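PDB 4ALY: P35 antigen from Borrelia burgdorferi, which is an outer surface lipoprotein of the Lyme disease agent that is critical to ensure infection after a tick bite. Local coordinates for residues S111-N116 and L165-L170; L153-Q158 and D229-N234. All blocks are in the same frame, centred on the assembly; numbering follows the deposited sequence.

Contact 1. Residues S111-N116 and L165-L170; sequences SKIFFN and LVKETL
K167 reaches from helix 163-189 to the side chain of I113 and to the carbonyl oxygens of F114 and F115. This contact in the all-helical BBA64 fold is one of loop on helix: residues 111-116 run in the loop between helices 106-110 and 129-137. The burial is small, 200 Å² over both sides, and K167 carries the largest share, followed by I113, with F114 and F115 behind. The two backbones come nearest at I113 and K167, whose CA atoms are 6.5 Å apart.

At the base of the lysine the packing is apolar. I113 CG2 lies 4.1 Å from K167 CB, and I113 CB meets K167 CG at a similar range. The side chain of I113 also touches R163 and I171 of the same helix, one turn to either side of K167 in sequence, so the isoleucine packs over three successive turns of this face.

Beyond CG the lysine depends on one bend. CG is anti to the backbone N, carrying the chain out from the helix, and chi2 of -88° then turns it along the loop. The turned portion passes two carbonyl oxygens: CE of K167 is 3.2 Å from F114 O and also 3.2 Å from F115 O. These polar groups therefore face a methylene that the adjoining ammonium would probably polarise.

The phenylalanine rings themselves pack outside this pair of segments. F115, whose CB points away from the helix segment, sets its ring edge-to-face with F175, farther along helix 163-189, while the F114 ring meets that of H122. The polar end of the contact is closed by water: one molecule accepts from K167 NZ at 2.8 Å and donates to F115 O at 3.1 Å.

Contact 2. Residues L153-Q158 and D229-N234; sequences LSKLSQ and DEYNTN
K155 and Y231 are brought together by two first torsions. In Y231, CG lies anti to the backbone N (chi1 179°), holding the phenol out from helix 200-233; in K155, CG is anti to the carbonyl carbon and the chain beyond it is extended, so that it spans the gap from helix 143-157. The result is a surface bridge between two helices of the all-helical fold, near the C-terminal end of each, made by one pair of side chains that bury only 84 Å².

The side chains cross at about a right angle. K155 NZ approaches the ring at its edge, close to the ring plane and on the hydroxyl side, 3.7 Å from Y231 CZ, which is not the over-the-face placement of a cation-pi pair. K155 CE follows, 3.4 Å from Y231 OH.

The ammonium has a second acceptor, Q238 O, in helix 235-239, while Q238 NE2 bonds to Y231 O. Q238 thus meets both partners and ties the next helix into the bridge. Across the two segments the direct link is a hydrogen bond donated by K155 NZ to Y231 OH, modelled at 2.5 Å, an unusually short value that is doubtful at 2.40 Å resolution and implies no special strength.

How the contacts relate
From the N terminus the chain first passes 111-116, then 153-158 on helix 143-157, then 165-170 on helix 163-189, and finally 229-234 near the end of helix 200-233. Contact 1 closes a loop with 48 residues between its segments and contact 2 one with 70; because the segments alternate, the loops cross. Their centres are 16 Å apart, yet they meet through the consecutive helices 143-157 and 163-189: V166 CG2 lies 3.7 Å from L156 CB, and L170 CD2 is equally near L153 CD1. Together the contacts tie the 111-116 loop, through this helix pair, to helix 200-233.

Contact 1. Residues S111-N116 and L165-L170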
# COMPACT_ATOMS: atom_id res chain seq x y z
N SER A 111 0.85 -12.70 -13.21
CA SER A 111 1.61 -13.13 -14.40
C SER A 111 1.13 -12.43 -15.70
O SER A 111 1.61 -12.80 -16.73
CB SER A 111 1.64 -14.65 -14.55
OG SER A 111 0.38 -15.10 -14.95
N LYS A 112 0.21 -11.48 -15.62
CA LYS A 112 -0.26 -10.70 -16.79
C LYS A 112 0.04 -9.20 -16.71
O LYS A 112 -0.21 -8.49 -17.68
CB LYS A 112 -1.77 -10.74 -16.99
CG LYS A 112 -2.46 -12.09 -16.81
CD LYS A 112 -2.20 -12.96 -18.02
CE LYS A 112 -3.31 -13.99 -18.17
NZ LYS A 112 -2.63 -14.88 -19.15
N ILE A 113 0.52 -8.70 -15.58
CA ILE A 113 0.71 -7.28 -15.43
C ILE A 113 2.20 -7.00 -15.18
O ILE A 113 2.91 -7.91 -14.79
CB ILE A 113 -0.13 -6.73 -14.24
CG1 ILE A 113 0.34 -7.43 -12.93
CG2 ILE A 113 -1.64 -6.88 -14.53
CD1 ILE A 113 -0.04 -6.70 -11.67
N PHE A 114 2.61 -5.75 -15.37
CA PHE A 114 3.97 -5.23 -15.10
C PHE A 114 4.02 -4.20 -13.99
O PHE A 114 3.12 -3.38 -13.86
CB PHE A 114 4.56 -4.56 -16.33
CG PHE A 114 4.61 -5.48 -17.47
CD1 PHE A 114 5.63 -6.42 -17.57
CD2 PHE A 114 3.58 -5.49 -18.42
CE1 PHE A 114 5.64 -7.33 -18.61
CE2 PHE A 114 3.60 -6.40 -19.47
CZ PHE A 114 4.65 -7.30 -19.57
N PHE A 115 5.12 -4.19 -13.26
CA PHE A 115 5.22 -3.30 -12.15
C PHE A 115 5.08 -1.84 -12.60
O PHE A 115 4.25 -1.10 -12.07
CB PHE A 115 6.54 -3.55 -11.37
CG PHE A 115 6.66 -2.73 -10.12
CD1 PHE A 115 5.75 -2.87 -9.08
CD2 PHE A 115 7.67 -1.79 -9.98
CE1 PHE A 115 5.87 -2.09 -7.92
CE2 PHE A 115 7.80 -1.01 -8.81
CZ PHE A 115 6.90 -1.16 -7.78
N ASN A 116 5.90 -1.44 -13.55
CA ASN A 116 5.84 -0.09 -14.12
C ASN A 116 6.12 -0.22 -15.61
O ASN A 116 6.63 -1.28 -16.06
CB ASN A 116 6.79 0.91 -13.42
CG ASN A 116 8.21 0.39 -13.35
OD1 ASN A 116 8.68 -0.30 -14.26
ND2 ASN A 116 8.89 0.67 -12.26
N LEU A 165 -6.80 -1.11 -14.94
CA LEU A 165 -7.31 -0.58 -13.69
C LEU A 165 -6.96 -1.46 -12.45
O LEU A 165 -6.65 -0.92 -11.36
CB LEU A 165 -8.78 -0.36 -13.82
CG LEU A 165 -9.45 0.19 -12.58
CD1 LEU A 165 -8.90 1.58 -12.22
CD2 LEU A 165 -10.92 0.24 -12.95
N VAL A 166 -6.92 -2.79 -12.67
CA VAL A 166 -6.45 -3.79 -11.69
C VAL A 166 -5.06 -3.56 -11.19
O VAL A 166 -4.83 -3.42 -9.99
CB VAL A 166 -6.62 -5.23 -12.20
CG1 VAL A 166 -5.93 -6.21 -11.25
CG2 VAL A 166 -8.10 -5.54 -12.37
N LYS A 167 -4.14 -3.46 -12.13
CA LYS A 167 -2.76 -3.09 -11.88
C LYS A 167 -2.72 -1.73 -11.12
O LYS A 167 -2.23 -1.67 -9.98
CB LYS A 167 -2.03 -3.06 -13.23
CG LYS A 167 -0.56 -2.77 -13.16
CD LYS A 167 -0.33 -1.27 -13.22
CE LYS A 167 1.15 -0.97 -12.99
NZ LYS A 167 1.25 0.43 -12.48
N GLU A 168 -3.30 -0.67 -11.70
CA GLU A 168 -3.26 0.69 -11.12
C GLU A 168 -3.71 0.56 -9.63
O GLU A 168 -3.01 0.97 -8.69
CB GLU A 168 -4.27 1.56 -11.91
CG GLU A 168 -4.02 3.03 -12.30
CD GLU A 168 -4.83 3.45 -13.58
OE1 GLU A 168 -4.46 2.99 -14.71
OE2 GLU A 168 -5.85 4.24 -13.49
N THR A 169 -4.86 -0.06 -9.42
CA THR A 169 -5.42 -0.23 -8.09
C THR A 169 -4.45 -0.92 -7.10
O THR A 169 -4.28 -0.47 -5.99
CB THR A 169 -6.71 -1.04 -8.22
OG1 THR A 169 -7.62 -0.34 -9.10
CG2 THR A 169 -7.31 -1.31 -6.88
N LEU A 170 -3.78 -1.99 -7.55
CA LEU A 170 -3.00 -2.80 -6.66
C LEU A 170 -1.65 -2.13 -6.42
O LEU A 170 -1.09 -2.14 -5.31
CB LEU A 170 -2.85 -4.22 -7.25
CG LEU A 170 -4.03 -5.22 -7.18
CD1 LEU A 170 -3.63 -6.57 -7.80
CD2 LEU A 170 -4.51 -5.42 -5.74
O HOH W 1 3.56 1.94 -11.84

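Contact 2. Residues L153-Q158 and D229-N234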
# COMPACT_ATOMS: atom_id res chain seq x y z
N LEU A 153 -10.73 -9.71 -8.60
CA LEU A 153 -9.93 -8.90 -9.49
C LEU A 153 -9.43 -9.73 -10.66
O LEU A 153 -9.16 -9.19 -11.70
CB LEU A 153 -8.75 -8.26 -8.75
CG LEU A 153 -9.04 -7.13 -7.75
CD1 LEU A 153 -7.75 -6.59 -7.14
CD2 LEU A 153 -9.93 -6.01 -8.26
N SER A 154 -9.34 -11.04 -10.50
CA SER A 154 -8.94 -11.93 -11.56
C SER A 154 -10.05 -11.97 -12.59
O SER A 154 -9.80 -12.31 -13.77
CB SER A 154 -8.83 -13.35 -11.03
OG SER A 154 -7.60 -13.58 -10.42
N LYS A 155 -11.28 -11.68 -12.19
CA LYS A 155 -12.36 -11.75 -13.17
C LYS A 155 -12.17 -10.57 -14.13
O LYS A 155 -12.33 -10.76 -15.33
CB LYS A 155 -13.72 -11.74 -12.51
CG LYS A 155 -14.04 -13.06 -11.80
CD LYS A 155 -15.53 -13.13 -11.52
CE LYS A 155 -15.99 -14.57 -11.51
NZ LYS A 155 -17.28 -14.62 -10.80
N LEU A 156 -11.75 -9.41 -13.60
CA LEU A 156 -11.45 -8.23 -14.39
C LEU A 156 -10.14 -8.36 -15.16
O LEU A 156 -10.04 -7.94 -16.30
CB LEU A 156 -11.32 -7.00 -13.49
CG LEU A 156 -12.58 -6.42 -12.88
CD1 LEU A 156 -12.25 -5.35 -11.82
CD2 LEU A 156 -13.53 -5.90 -14.00
N SER A 157 -9.11 -8.90 -14.53
CA SER A 157 -7.82 -8.99 -15.20
C SER A 157 -7.87 -9.94 -16.44
O SER A 157 -7.10 -9.80 -17.40
CB SER A 157 -6.75 -9.39 -14.18
OG SER A 157 -5.43 -9.41 -14.74
N GLN A 158 -8.81 -10.88 -16.43
CA GLN A 158 -9.07 -11.74 -17.61
C GLN A 158 -9.55 -10.95 -18.87
O GLN A 158 -9.68 -11.51 -19.98
CB GLN A 158 -10.06 -12.84 -17.20
CG GLN A 158 -9.41 -13.91 -16.32
CD GLN A 158 -10.33 -15.05 -15.93
OE1 GLN A 158 -11.20 -14.91 -15.07
NE2 GLN A 158 -10.12 -16.19 -16.53
N ASP A 229 -17.74 -7.28 -0.26
CA ASP A 229 -19.17 -7.37 0.13
C ASP A 229 -20.07 -7.13 -1.04
O ASP A 229 -20.94 -7.92 -1.24
CB ASP A 229 -19.58 -6.40 1.28
CG ASP A 229 -18.82 -6.66 2.57
OD1 ASP A 229 -18.52 -7.83 2.92
OD2 ASP A 229 -18.51 -5.68 3.28
N GLU A 230 -19.87 -6.04 -1.81
CA GLU A 230 -20.72 -5.76 -2.97
C GLU A 230 -20.68 -6.95 -3.92
O GLU A 230 -21.72 -7.42 -4.35
CB GLU A 230 -20.29 -4.46 -3.66
CG GLU A 230 -20.24 -3.27 -2.68
CD GLU A 230 -19.33 -2.10 -3.12
OE1 GLU A 230 -18.86 -2.03 -4.28
OE2 GLU A 230 -19.10 -1.20 -2.28
N TYR A 231 -19.50 -7.51 -4.18
CA TYR A 231 -19.41 -8.69 -5.01
C TYR A 231 -20.23 -9.89 -4.47
O TYR A 231 -21.12 -10.42 -5.19
CB TYR A 231 -17.96 -9.05 -5.26
CG TYR A 231 -17.77 -10.29 -6.11
CD1 TYR A 231 -17.67 -11.58 -5.51
CD2 TYR A 231 -17.68 -10.20 -7.49
CE1 TYR A 231 -17.48 -12.73 -6.27
CE2 TYR A 231 -17.51 -11.32 -8.27
CZ TYR A 231 -17.39 -12.57 -7.67
OH TYR A 231 -17.21 -13.65 -8.49
N ASN A 232 -20.00 -10.27 -3.21
CA ASN A 232 -20.72 -11.43 -2.59
C ASN A 232 -22.25 -11.17 -2.55
O ASN A 232 -23.04 -12.08 -2.71
CB ASN A 232 -20.14 -11.87 -1.19
CG ASN A 232 -18.62 -12.21 -1.19
OD1 ASN A 232 -17.91 -11.96 -0.21
ND2 ASN A 232 -18.13 -12.75 -2.26
N THR A 233 -22.64 -9.91 -2.41
CA THR A 233 -24.06 -9.49 -2.27
C THR A 233 -24.92 -9.37 -3.55
O THR A 233 -26.15 -9.31 -3.49
CB THR A 233 -24.08 -8.15 -1.49
OG1 THR A 233 -24.22 -8.46 -0.09
CG2 THR A 233 -25.18 -7.14 -1.96
N ASN A 234 -24.28 -9.33 -4.71
CA ASN A 234 -24.91 -8.83 -5.92
C ASN A 234 -24.46 -9.69 -7.10
O ASN A 234 -23.42 -9.47 -7.72
CB ASN A 234 -24.55 -7.34 -6.08
CG ASN A 234 -25.07 -6.71 -7.36
OD1 ASN A 234 -25.66 -7.38 -8.24
ND2 ASN A 234 -24.84 -5.41 -7.50